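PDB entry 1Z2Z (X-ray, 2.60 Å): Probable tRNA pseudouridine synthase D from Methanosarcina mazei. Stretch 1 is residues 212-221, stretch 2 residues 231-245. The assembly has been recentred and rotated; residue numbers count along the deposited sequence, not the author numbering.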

# COMPACT_ATOMS: atom_id res chain seq x y z
N GLU A 212 -4.46 12.02 -23.62
CA GLU A 212 -3.54 13.06 -24.09
C GLU A 212 -2.11 12.71 -23.69
O GLU A 212 -1.25 12.53 -24.55
CB GLU A 212 -3.96 14.42 -23.52
CG GLU A 212 -4.09 15.51 -24.59
CD GLU A 212 -5.11 15.17 -25.68
OE1 GLU A 212 -6.34 15.25 -25.40
OE2 GLU A 212 -4.69 14.83 -26.81
N THR A 213 -1.87 12.62 -22.39
CA THR A 213 -0.55 12.26 -21.89
C THR A 213 -0.32 10.81 -22.31
O THR A 213 0.81 10.40 -22.60
CB THR A 213 -0.48 12.36 -20.35
OG1 THR A 213 -1.29 11.34 -19.77
CG2 THR A 213 -0.98 13.72 -19.89
N LYS A 214 -1.39 10.04 -22.34
CA LYS A 214 -1.32 8.64 -22.75
C LYS A 214 -0.72 8.59 -24.16
O LYS A 214 -0.05 7.62 -24.51
CB LYS A 214 -2.71 8.01 -22.76
CG LYS A 214 -2.75 6.52 -23.12
CD LYS A 214 -4.09 6.11 -23.72
CE LYS A 214 -5.27 6.41 -22.80
NZ LYS A 214 -6.56 6.29 -23.54
N ASN A 215 -0.97 9.62 -24.96
CA ASN A 215 -0.44 9.66 -26.32
C ASN A 215 0.93 10.32 -26.40
O ASN A 215 1.59 10.28 -27.44
CB ASN A 215 -1.43 10.37 -27.26
CG ASN A 215 -2.46 9.41 -27.85
OD1 ASN A 215 -3.25 8.81 -27.12
ND2 ASN A 215 -2.45 9.27 -29.18
N ALA A 216 1.35 10.93 -25.31
CA ALA A 216 2.66 11.58 -25.26
C ALA A 216 3.73 10.50 -25.07
O ALA A 216 4.76 10.52 -25.75
CB ALA A 216 2.71 12.57 -24.13
N ARG A 217 3.46 9.57 -24.16
CA ARG A 217 4.37 8.46 -23.85
C ARG A 217 4.40 7.50 -25.02
O ARG A 217 5.46 7.02 -25.42
CB ARG A 217 3.89 7.70 -22.60
CG ARG A 217 3.95 8.51 -21.31
CD ARG A 217 3.41 7.70 -20.15
NE ARG A 217 3.27 8.50 -18.93
CZ ARG A 217 4.27 8.85 -18.13
NH1 ARG A 217 5.51 8.47 -18.42
NH2 ARG A 217 4.04 9.58 -17.05
N GLN A 218 3.23 7.20 -25.56
CA GLN A 218 3.11 6.31 -26.70
C GLN A 218 3.97 6.82 -27.85
O GLN A 218 4.55 6.04 -28.59
CB GLN A 218 1.65 6.26 -27.16
CG GLN A 218 1.06 4.87 -27.18
CD GLN A 218 1.91 3.90 -27.95
OE1 GLN A 218 2.51 4.26 -28.96
NE2 GLN A 218 1.97 2.67 -27.48
N PHE A 219 4.05 8.14 -27.98
CA PHE A 219 4.83 8.74 -29.05
C PHE A 219 6.29 8.37 -28.97
O PHE A 219 6.82 7.71 -29.86
CB PHE A 219 4.71 10.26 -29.03
CG PHE A 219 5.45 10.93 -30.16
CD1 PHE A 219 4.89 11.02 -31.42
CD2 PHE A 219 6.72 11.46 -29.96
CE1 PHE A 219 5.59 11.61 -32.47
CE2 PHE A 219 7.42 12.05 -31.01
CZ PHE A 219 6.85 12.13 -32.26
N VAL A 220 6.95 8.80 -27.90
CA VAL A 220 8.37 8.51 -27.75
C VAL A 220 8.67 7.04 -27.50
O VAL A 220 9.82 6.63 -27.52
CB VAL A 220 8.99 9.35 -26.60
CG1 VAL A 220 8.74 10.82 -26.86
CG2 VAL A 220 8.42 8.91 -25.26
N LYS A 221 7.62 6.26 -27.27
CA LYS A 221 7.78 4.83 -27.01
C LYS A 221 8.08 4.05 -28.28
O LYS A 221 8.61 2.94 -28.24
CB LYS A 221 6.52 4.30 -26.33
CG LYS A 221 6.50 2.81 -26.04
CD LYS A 221 5.46 2.55 -24.97
CE LYS A 221 5.31 1.07 -24.67
NZ LYS A 221 4.78 0.37 -25.86
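Stretch 2, residues 231-245: KTYPLRLGHERAMMN

Stretch 1 is helical from about T213 onward. Stretch 2 begins with the last two residues of a helix that starts earlier in the chain, K231 and T232, crosses a loop from Y233 to L237, and enters a second helix at G238. The two stretches bury 468 Å² between them. Their backbones come nearest at A216 and T232, with CA atoms 6.1 Å apart.

T232 points toward stretch 1, and its OG1 lies 3.7 Å from A216 CB. Y233 is the first residue to leave helical phi/psi, at -61/124°. Its CB is directed sideways; chi1 is in the m well, and the end of the side chain comes nearer stretch 1. Y233 CE1 is 3.5 Å from A216 O, and Y233 CD1 is 4.0 Å from A216 CB. The hydroxyl end lies close to R217 and V220: Y233 OH is 3.2 Å from R217 CA and 3.2 Å from V220 CG2. That hydroxyl is hydrogen-bonded elsewhere in the structure.

The contacts then step back to T213. P234 remains extended, and its CG rests 4.0 Å from T213 CG2. R236 NH2 approaches T213 CG2 at 3.3 Å, at the edge of the guanidinium. From here the contacts move forward along stretch 1. L237 holds the N-cap position of the second helix. Its CD1 is 3.1 Å from R217 NH2.

E240, the third residue of the helix, forms the salt bridge of this contact, its negative carboxylate pairing with the positive guanidinium of R217. Both bonds go to one oxygen: R217 NH2 donates to E240 OE2 at 2.6 Å, and R217 NH1 adds a weak hydrogen bond to E240 OE2 at 3.2 Å. That oxygen lies near the guanidinium plane, while Y233 CE2 covers one face. M244, a selenomethionine, follows E240 by four residues and meets V220 through apolar side chains, M244 CE packing 3.6 Å from V220 CG1.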

# COMPACT_ATOMS: atom_id res chain seq x y z
N LYS A 231 8.79 18.30 -25.12
CA LYS A 231 7.96 19.36 -25.69
C LYS A 231 6.48 19.05 -25.50
O LYS A 231 5.66 19.97 -25.46
CB LYS A 231 8.27 19.52 -27.18
CG LYS A 231 7.44 20.59 -27.91
CD LYS A 231 7.97 22.00 -27.66
CE LYS A 231 7.05 23.06 -28.27
NZ LYS A 231 5.72 23.11 -27.58
N THR A 232 6.14 17.77 -25.37
CA THR A 232 4.75 17.33 -25.20
C THR A 232 4.39 16.96 -23.75
O THR A 232 3.29 17.25 -23.28
CB THR A 232 4.44 16.11 -26.17
OG1 THR A 232 3.06 15.75 -26.07
CG2 THR A 232 5.30 14.89 -25.82
N TYR A 233 5.33 16.34 -23.03
CA TYR A 233 5.10 15.94 -21.65
C TYR A 233 4.78 17.11 -20.72
O TYR A 233 5.55 18.07 -20.61
CB TYR A 233 6.31 15.18 -21.10
CG TYR A 233 6.41 13.71 -21.49
CD1 TYR A 233 6.40 13.31 -22.83
CD2 TYR A 233 6.59 12.73 -20.51
CE1 TYR A 233 6.58 11.97 -23.19
CE2 TYR A 233 6.77 11.38 -20.85
CZ TYR A 233 6.77 11.01 -22.19
OH TYR A 233 6.99 9.70 -22.53
N PRO A 234 3.63 17.03 -20.03
CA PRO A 234 3.24 18.10 -19.11
C PRO A 234 4.25 18.21 -17.97
O PRO A 234 4.81 17.21 -17.52
CB PRO A 234 1.85 17.67 -18.65
CG PRO A 234 1.94 16.18 -18.67
CD PRO A 234 2.67 15.91 -19.96
N LEU A 235 4.47 19.45 -17.52
CA LEU A 235 5.41 19.75 -16.44
C LEU A 235 5.12 18.92 -15.19
O LEU A 235 5.97 18.77 -14.32
CB LEU A 235 5.33 21.24 -16.09
CG LEU A 235 5.68 22.23 -17.20
CD1 LEU A 235 5.11 23.60 -16.87
CD2 LEU A 235 7.19 22.30 -17.37
N ARG A 236 3.90 18.40 -15.13
CA ARG A 236 3.47 17.58 -14.01
C ARG A 236 4.44 16.41 -13.79
O ARG A 236 4.68 16.01 -12.65
CB ARG A 236 2.06 17.05 -14.28
CG ARG A 236 1.58 15.98 -13.33
CD ARG A 236 0.10 15.72 -13.52
NE ARG A 236 -0.24 15.36 -14.89
CZ ARG A 236 -0.10 14.14 -15.41
NH1 ARG A 236 0.39 13.15 -14.67
NH2 ARG A 236 -0.43 13.91 -16.68
N LEU A 237 5.00 15.89 -14.88
CA LEU A 237 5.94 14.77 -14.84
C LEU A 237 7.40 15.23 -14.84
O LEU A 237 8.09 15.15 -15.86
CB LEU A 237 5.70 13.85 -16.04
CG LEU A 237 4.28 13.32 -16.20
CD1 LEU A 237 4.10 12.64 -17.54
CD2 LEU A 237 3.98 12.38 -15.05
N GLY A 238 7.86 15.71 -13.69
CA GLY A 238 9.22 16.18 -13.58
C GLY A 238 10.26 15.08 -13.76
O GLY A 238 11.24 15.29 -14.46
N HIS A 239 10.04 13.93 -13.14
CA HIS A 239 10.97 12.80 -13.23
C HIS A 239 11.18 12.31 -14.66
O HIS A 239 12.31 12.05 -15.08
CB HIS A 239 10.49 11.63 -12.36
CG HIS A 239 10.35 11.96 -10.90
ND1 HIS A 239 11.25 12.75 -10.22
CD2 HIS A 239 9.42 11.58 -9.99
CE1 HIS A 239 10.89 12.84 -8.96
NE2 HIS A 239 9.78 12.14 -8.79
N GLU A 240 10.10 12.17 -15.42
CA GLU A 240 10.22 11.71 -16.79
C GLU A 240 10.97 12.75 -17.62
O GLU A 240 11.82 12.40 -18.43
CB GLU A 240 8.84 11.46 -17.42
CG GLU A 240 8.18 10.16 -17.00
CD GLU A 240 7.41 10.26 -15.69
OE1 GLU A 240 7.99 10.74 -14.68
OE2 GLU A 240 6.23 9.86 -15.66
N ARG A 241 10.65 14.02 -17.42
CA ARG A 241 11.30 15.08 -18.17
C ARG A 241 12.81 15.11 -17.86
O ARG A 241 13.64 15.13 -18.77
CB ARG A 241 10.66 16.46 -17.85
CG ARG A 241 9.25 16.68 -18.45
CD ARG A 241 8.64 18.04 -18.03
NE ARG A 241 9.50 19.18 -18.35
CZ ARG A 241 9.81 20.17 -17.50
NH1 ARG A 241 10.60 21.17 -17.89
NH2 ARG A 241 9.34 20.15 -16.26
N ALA A 242 13.14 15.10 -16.58
CA ALA A 242 14.54 15.14 -16.17
C ALA A 242 15.36 14.07 -16.86
O ALA A 242 16.52 14.30 -17.25
CB ALA A 242 14.64 14.99 -14.65
N MSE A 243 14.77 12.89 -17.03
CA MSE A 243 15.45 11.76 -17.66
C MSE A 243 15.65 11.89 -19.16
O MSE A 243 16.66 11.45 -19.71
CB MSE A 243 14.69 10.47 -17.38
CG MSE A 243 14.60 10.15 -15.93
SE MSE A 243 13.81 8.44 -15.61
CE MSE A 243 15.07 7.33 -16.58
N MSE A 244 14.67 12.49 -19.83
CA MSE A 244 14.77 12.66 -21.26
C MSE A 244 15.86 13.67 -21.57
O MSE A 244 16.56 13.53 -22.58
CB MSE A 244 13.43 13.10 -21.82
CG MSE A 244 12.32 12.10 -21.52
SE MSE A 244 10.64 12.52 -22.36
CE MSE A 244 10.80 11.38 -23.91
N ASN A 245 16.02 14.67 -20.72
CA ASN A 245 17.06 15.67 -20.94
C ASN A 245 18.44 15.03 -20.93
O ASN A 245 19.27 15.32 -21.79
CB ASN A 245 17.00 16.77 -19.88
CG ASN A 245 15.86 17.74 -20.11
OD1 ASN A 245 15.70 18.28 -21.21
ND2 ASN A 245 15.07 17.98 -19.08